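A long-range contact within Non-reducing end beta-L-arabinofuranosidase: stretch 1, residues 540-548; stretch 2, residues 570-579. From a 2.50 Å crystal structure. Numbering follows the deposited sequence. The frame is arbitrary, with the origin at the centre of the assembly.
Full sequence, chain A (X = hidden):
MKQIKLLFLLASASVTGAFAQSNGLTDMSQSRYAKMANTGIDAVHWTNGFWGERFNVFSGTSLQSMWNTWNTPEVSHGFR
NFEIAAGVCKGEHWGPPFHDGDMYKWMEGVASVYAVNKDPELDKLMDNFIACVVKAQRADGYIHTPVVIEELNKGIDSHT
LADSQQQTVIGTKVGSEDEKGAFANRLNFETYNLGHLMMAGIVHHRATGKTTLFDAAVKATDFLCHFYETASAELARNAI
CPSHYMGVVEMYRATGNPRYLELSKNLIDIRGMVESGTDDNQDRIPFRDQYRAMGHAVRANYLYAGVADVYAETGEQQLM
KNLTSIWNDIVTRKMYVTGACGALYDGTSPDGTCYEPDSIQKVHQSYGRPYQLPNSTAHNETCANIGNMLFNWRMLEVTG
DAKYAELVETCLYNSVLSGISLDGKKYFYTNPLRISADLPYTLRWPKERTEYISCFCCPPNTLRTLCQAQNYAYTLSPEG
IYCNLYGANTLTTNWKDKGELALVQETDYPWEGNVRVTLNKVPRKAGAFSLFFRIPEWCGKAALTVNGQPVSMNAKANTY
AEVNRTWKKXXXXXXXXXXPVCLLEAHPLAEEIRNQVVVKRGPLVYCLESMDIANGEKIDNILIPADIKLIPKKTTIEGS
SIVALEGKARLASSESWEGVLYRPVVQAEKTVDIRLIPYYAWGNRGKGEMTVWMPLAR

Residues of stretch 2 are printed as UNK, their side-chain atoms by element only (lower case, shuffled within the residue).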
ATOM      1  N   GLY A 540       1.678 -22.574  -3.524  1.00 80.88           N
ATOM      2  CA  GLY A 540       1.637 -23.754  -4.394  1.00 83.04           C
ATOM      3  C   GLY A 540       0.712 -24.900  -3.983  1.00 84.55           C
ATOM      4  O   GLY A 540       0.261 -25.674  -4.847  1.00 81.16           O
ATOM      5  N   LYS A 541       0.462 -25.038  -2.676  1.00 83.88           N
ATOM      6  CA  LYS A 541      -0.512 -26.019  -2.161  1.00 83.40           C
ATOM      7  C   LYS A 541      -1.365 -25.335  -1.136  1.00 74.00           C
ATOM      8  O   LYS A 541      -0.861 -24.580  -0.317  1.00 71.07           O
ATOM      9  CB  LYS A 541       0.179 -27.247  -1.519  1.00 90.97           C
ATOM     10  CG  LYS A 541       0.795 -28.207  -2.542  1.00 99.60           C
ATOM     11  CD  LYS A 541       2.220 -28.697  -2.216  1.00103.41           C
ATOM     12  CE  LYS A 541       3.110 -28.750  -3.471  1.00102.44           C
ATOM     13  NZ  LYS A 541       4.229 -29.730  -3.349  1.00101.29           N
ATOM     14  N   ALA A 542      -2.655 -25.615  -1.162  1.00 69.49           N
ATOM     15  CA  ALA A 542      -3.513 -25.175  -0.083  1.00 72.25           C
ATOM     16  C   ALA A 542      -4.737 -26.066   0.066  1.00 72.45           C
ATOM     17  O   ALA A 542      -5.224 -26.624  -0.923  1.00 71.65           O
ATOM     18  CB  ALA A 542      -3.929 -23.735  -0.312  1.00 74.13           C
ATOM     19  N   ALA A 543      -5.219 -26.194   1.303  1.00 72.30           N
ATOM     20  CA  ALA A 543      -6.355 -27.060   1.607  1.00 73.53           C
ATOM     21  C   ALA A 543      -7.337 -26.349   2.518  1.00 74.43           C
ATOM     22  O   ALA A 543      -6.937 -25.514   3.364  1.00 71.07           O
ATOM     23  CB  ALA A 543      -5.884 -28.368   2.242  1.00 72.09           C
ATOM     24  N   LEU A 544      -8.614 -26.701   2.326  1.00 75.70           N
ATOM     25  CA  LEU A 544      -9.722 -26.273   3.186  1.00 76.77           C
ATOM     26  C   LEU A 544     -10.357 -27.411   4.010  1.00 78.56           C
ATOM     27  O   LEU A 544     -10.354 -28.582   3.612  1.00 81.25           O
ATOM     28  CB  LEU A 544     -10.811 -25.649   2.329  1.00 77.03           C
ATOM     29  CG  LEU A 544     -10.491 -24.277   1.740  1.00 77.14           C
ATOM     30  CD1 LEU A 544     -11.510 -23.953   0.659  1.00 77.88           C
ATOM     31  CD2 LEU A 544     -10.487 -23.190   2.805  1.00 75.79           C
ATOM     32  N   THR A 545     -10.902 -27.045   5.169  1.00 78.33           N
ATOM     33  CA  THR A 545     -11.781 -27.932   5.938  1.00 78.05           C
ATOM     34  C   THR A 545     -12.984 -27.121   6.428  1.00 76.12           C
ATOM     35  O   THR A 545     -12.894 -25.900   6.565  1.00 72.28           O
ATOM     36  CB  THR A 545     -11.046 -28.609   7.119  1.00 77.22           C
ATOM     37  OG1 THR A 545     -10.720 -27.632   8.116  1.00 78.06           O
ATOM     38  CG2 THR A 545      -9.777 -29.329   6.642  1.00 74.53           C
ATOM     39  N   VAL A 546     -14.120 -27.794   6.626  1.00 76.57           N
ATOM     40  CA  VAL A 546     -15.290 -27.175   7.276  1.00 76.75           C
ATOM     41  C   VAL A 546     -15.786 -28.031   8.444  1.00 77.93           C
ATOM     42  O   VAL A 546     -16.283 -29.152   8.258  1.00 80.38           O
ATOM     43  CB  VAL A 546     -16.464 -26.887   6.323  1.00 73.76           C
ATOM     44  CG1 VAL A 546     -17.450 -25.941   7.000  1.00 72.49           C
ATOM     45  CG2 VAL A 546     -15.971 -26.284   5.024  1.00 72.70           C
ATOM     46  N   ASN A 547     -15.651 -27.469   9.643  1.00 77.90           N
ATOM     47  CA  ASN A 547     -15.791 -28.183  10.900  1.00 77.87           C
ATOM     48  C   ASN A 547     -14.925 -29.461  10.958  1.00 77.25           C
ATOM     49  O   ASN A 547     -15.354 -30.479  11.491  1.00 82.68           O
ATOM     50  CB  ASN A 547     -17.268 -28.476  11.182  1.00 80.43           C
ATOM     51  CG  ASN A 547     -18.090 -27.214  11.417  1.00 81.96           C
ATOM     52  OD1 ASN A 547     -17.775 -26.412  12.303  1.00 80.10           O
ATOM     53  ND2 ASN A 547     -19.180 -27.059  10.657  1.00 82.35           N
ATOM     54  N   GLY A 548     -13.706 -29.389  10.413  1.00 74.91           N
ATOM     55  CA  GLY A 548     -12.799 -30.545  10.292  1.00 72.47           C
ATOM     56  C   GLY A 548     -12.923 -31.436   9.054  1.00 72.98           C
ATOM     57  O   GLY A 548     -12.102 -32.335   8.874  1.00 70.54           O
ATOM     58  N   UNK A 570     -21.435 -21.098  15.002  1.00 83.70           N
ATOM     59  CA  UNK A 570     -20.362 -21.962  15.442  1.00 79.66           C
ATOM     60  C   UNK A 570     -19.639 -22.736  14.364  1.00 78.61           C
ATOM     61  O   UNK A 570     -18.698 -23.464  14.689  1.00 76.63           O
ATOM     62  N   UNK A 571     -20.040 -22.599  13.091  1.00 77.52           N
ATOM     63  CA  UNK A 571     -19.284 -23.250  11.990  1.00 76.38           C
ATOM     64  C   UNK A 571     -17.831 -22.730  11.971  1.00 73.12           C
ATOM     65  O   UNK A 571     -17.515 -21.617  12.458  1.00 68.07           O
ATOM     66  o   UNK A 571     -21.275 -25.104  10.971  1.00 78.53           O
ATOM     67  o   UNK A 571     -22.105 -23.647   9.607  1.00 77.88           O
ATOM     68  c   UNK A 571     -21.195 -24.013  10.384  1.00 78.20           C
ATOM     69  c   UNK A 571     -19.957 -23.090  10.593  1.00 75.77           C
ATOM     70  N   UNK A 572     -16.954 -23.573  11.432  1.00 71.88           N
ATOM     71  CA  UNK A 572     -15.518 -23.320  11.413  1.00 69.08           C
ATOM     72  C   UNK A 572     -14.970 -23.690  10.046  1.00 68.03           C
ATOM     73  O   UNK A 572     -15.068 -24.838   9.641  1.00 69.99           O
ATOM     74  c   UNK A 572     -13.334 -24.324  12.265  1.00 71.45           C
ATOM     75  c   UNK A 572     -14.830 -24.158  12.509  1.00 70.03           C
ATOM     76  c   UNK A 572     -15.080 -23.535  13.874  1.00 70.81           C
ATOM     77  N   UNK A 573     -14.404 -22.717   9.341  1.00 66.07           N
ATOM     78  CA  UNK A 573     -13.602 -22.982   8.150  1.00 65.26           C
ATOM     79  C   UNK A 573     -12.121 -22.802   8.491  1.00 65.39           C
ATOM     80  O   UNK A 573     -11.752 -21.923   9.282  1.00 61.32           O
ATOM     81  c   UNK A 573     -13.942 -22.026   6.994  1.00 65.68           C
ATOM     82  c   UNK A 573     -15.439 -21.856   6.854  1.00 64.42           C
ATOM     83  c   UNK A 573     -13.350 -22.544   5.686  1.00 67.21           C
ATOM     84  N   UNK A 574     -11.282 -23.627   7.872  1.00 68.92           N
ATOM     85  CA  UNK A 574      -9.858 -23.638   8.157  1.00 72.63           C
ATOM     86  C   UNK A 574      -9.029 -23.803   6.873  1.00 73.88           C
ATOM     87  O   UNK A 574      -8.993 -24.872   6.260  1.00 76.75           O
ATOM     88  c   UNK A 574      -8.212 -24.496   9.911  1.00 79.95           C
ATOM     89  o   UNK A 574      -7.177 -26.409  10.860  1.00 80.86           O
ATOM     90  c   UNK A 574      -7.995 -25.478  11.048  1.00 81.91           C
ATOM     91  o   UNK A 574      -8.647 -25.317  12.110  1.00 81.49           O
ATOM     92  c   UNK A 574      -9.525 -24.728   9.177  1.00 76.74           C
ATOM     93  N   UNK A 575      -8.374 -22.715   6.471  1.00 73.90           N
ATOM     94  CA  UNK A 575      -7.474 -22.700   5.330  1.00 68.83           C
ATOM     95  C   UNK A 575      -6.116 -23.093   5.832  1.00 66.38           C
ATOM     96  O   UNK A 575      -5.645 -22.505   6.804  1.00 63.88           O
ATOM     97  c   UNK A 575      -6.527 -21.061   3.556  1.00 72.62           C
ATOM     98  c   UNK A 575      -7.418 -21.292   4.771  1.00 69.57           C
ATOM     99  c   UNK A 575      -6.974 -21.882   2.354  1.00 74.62           C
ATOM    100  c   UNK A 575      -6.505 -19.582   3.210  1.00 71.19           C
ATOM    101  N   UNK A 576      -5.506 -24.101   5.208  1.00 65.36           N
ATOM    102  CA  UNK A 576      -4.088 -24.412   5.446  1.00 65.49           C
ATOM    103  C   UNK A 576      -3.308 -24.135   4.171  1.00 61.68           C
ATOM    104  O   UNK A 576      -3.461 -24.854   3.202  1.00 59.72           O
ATOM    105  c   UNK A 576      -3.859 -25.888   5.861  1.00 68.47           C
ATOM    106  c   UNK A 576      -2.377 -26.166   6.146  1.00 66.79           C
ATOM    107  c   UNK A 576      -4.700 -26.242   7.070  1.00 69.75           C
ATOM    108  N   UNK A 577      -2.502 -23.078   4.180  1.00 62.88           N
ATOM    109  CA  UNK A 577      -1.611 -22.723   3.053  1.00 63.76           C
ATOM    110  C   UNK A 577      -0.230 -23.219   3.393  1.00 63.44           C
ATOM    111  O   UNK A 577       0.237 -22.970   4.485  1.00 64.71           O
ATOM    112  c   UNK A 577      -3.350 -18.660   4.302  1.00 63.75           C
ATOM    113  c   UNK A 577      -2.846 -20.562   2.326  1.00 61.99           C
ATOM    114  c   UNK A 577      -1.547 -21.194   2.837  1.00 62.65           C
ATOM    115  s   UNK A 577      -3.045 -18.760   2.550  1.00 60.95           S
ATOM    116  N   UNK A 578       0.408 -23.951   2.492  1.00 65.95           N
ATOM    117  CA  UNK A 578       1.827 -24.245   2.660  1.00 69.91           C
ATOM    118  C   UNK A 578       2.571 -22.953   2.502  1.00 67.86           C
ATOM    119  O   UNK A 578       2.298 -22.189   1.587  1.00 70.86           O
ATOM    120  o   UNK A 578       2.639 -27.497   1.223  1.00 86.96           O
ATOM    121  c   UNK A 578       2.348 -25.208   1.607  1.00 75.11           C
ATOM    122  c   UNK A 578       2.049 -26.650   1.934  1.00 81.68           C
ATOM    123  o   UNK A 578       1.241 -26.940   2.870  1.00 82.09           O
ATOM    124  N   UNK A 579       3.526 -22.725   3.381  1.00 64.41           N
ATOM    125  CA  UNK A 579       4.274 -21.498   3.386  1.00 60.78           C
ATOM    126  C   UNK A 579       5.761 -21.803   3.466  1.00 57.78           C
ATOM    127  O   UNK A 579       6.435 -21.461   4.424  1.00 58.80           O
ATOM    128  c   UNK A 579       3.795 -20.638   4.546  1.00 60.53           C
ATOM    129  c   UNK A 579       4.333 -19.231   4.462  1.00 62.43           C
ATOM    130  s   UNK A 579       3.933 -18.248   5.887  1.00 64.24           S
ATOM    131  c   UNK A 579       2.263 -17.806   5.477  1.00 63.61           C
TER

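Position 570 carries no side-chain atoms. Its phi of 75° is positive, which by itself favours a residue without a CB, and its backbone O lies 3.9 Å from Asn547 OD1. It is Gly570.

Position 571 has two carbons, the second bearing two oxygens: a short carboxylate. One oxygen sits 2.9 Å from Asn547 ND2, with an N-H...O angle of 165°, a well-aligned hydrogen bond from amide to acid. The count excludes a glutamate, and the two atoms ending the fork are both oxygen, so this is Asp571, whose OD1 is the acceptor.

Position 572 shows one carbon carrying two more, a beta-branched group of three carbons. Its CB is 3.7 Å from Asn547 OD1. The backbone does more: Asn547 N donates to the O of 572 at 2.7 Å and 176°, while the N of 572 makes a weak bond to Asn547 OD1, 3.1 Å but bent to 123°. The residue is Val572.

Position 573 repeats the three-carbon fork at CB. One of its methyls approaches Leu544 CD2 to 4.1 Å, and its CA directs a CA-H...O contact at Thr545 O, 3.4 Å away. This is Val573, with CG1 as the methyl concerned and chi1 at t.

Position 574 has three carbons in a chain, the third carrying two oxygens, one carbon longer than at Asp571. CB lies 3.3 Å from Thr545 OG1, yet the end of the chain leads away from stretch 1. It is Glu574, and its OE1 is hydrogen-bonded elsewhere in the structure.

Position 575 contains four carbons forked at the second, so the branch is at gamma, not beta. A terminal methyl is 3.8 Å from Leu544 CD2 and 4.5 Å from Ala542 CB. The residue is Leu575; CD1 makes both approaches.

Position 576 is again one carbon carrying two. Its backbone pairs closely with Ala543: its N donates to Ala543 O at 2.7 Å and 175°, and its O accepts from Ala543 N at 2.9 Å and 162°. It is Val576.

Position 577 is unbranched: two carbons, a sulfur, then a carbon. The second carbon is 4.3 Å from Ala542 CB. This thioether is Met577.

Position 578 has two carbons, the second with two oxygens, one of them 3.7 Å from Lys541 CD. Its N donates to Lys541 O at 3.1 Å. It is Asp578.

Position 579 has another unbranched chain with sulfur third, CA-to-CB pointing away and CB 7.8 Å from Lys541 O. It is Met579.

The strands run antiparallel at 165°, their axes approaching to 4.7 Å, and the stretches together bury 668 Å². Paired backbone bonds at Ala543 and Val576 fix the register. Side chains then alternate: Ala542, Leu544, Val546, Val573, Leu575 and Met577 share one face, where Leu544 and Ala542 each make two apolar contacts, while Ala543, Thr545, Glu574 and Val576 occupy the other. Asn547, its side-chain end coming nearer, ties the end of the ladder through both backbone and amide.

Stretch 2, residues 570-579: GDVVELVMDM
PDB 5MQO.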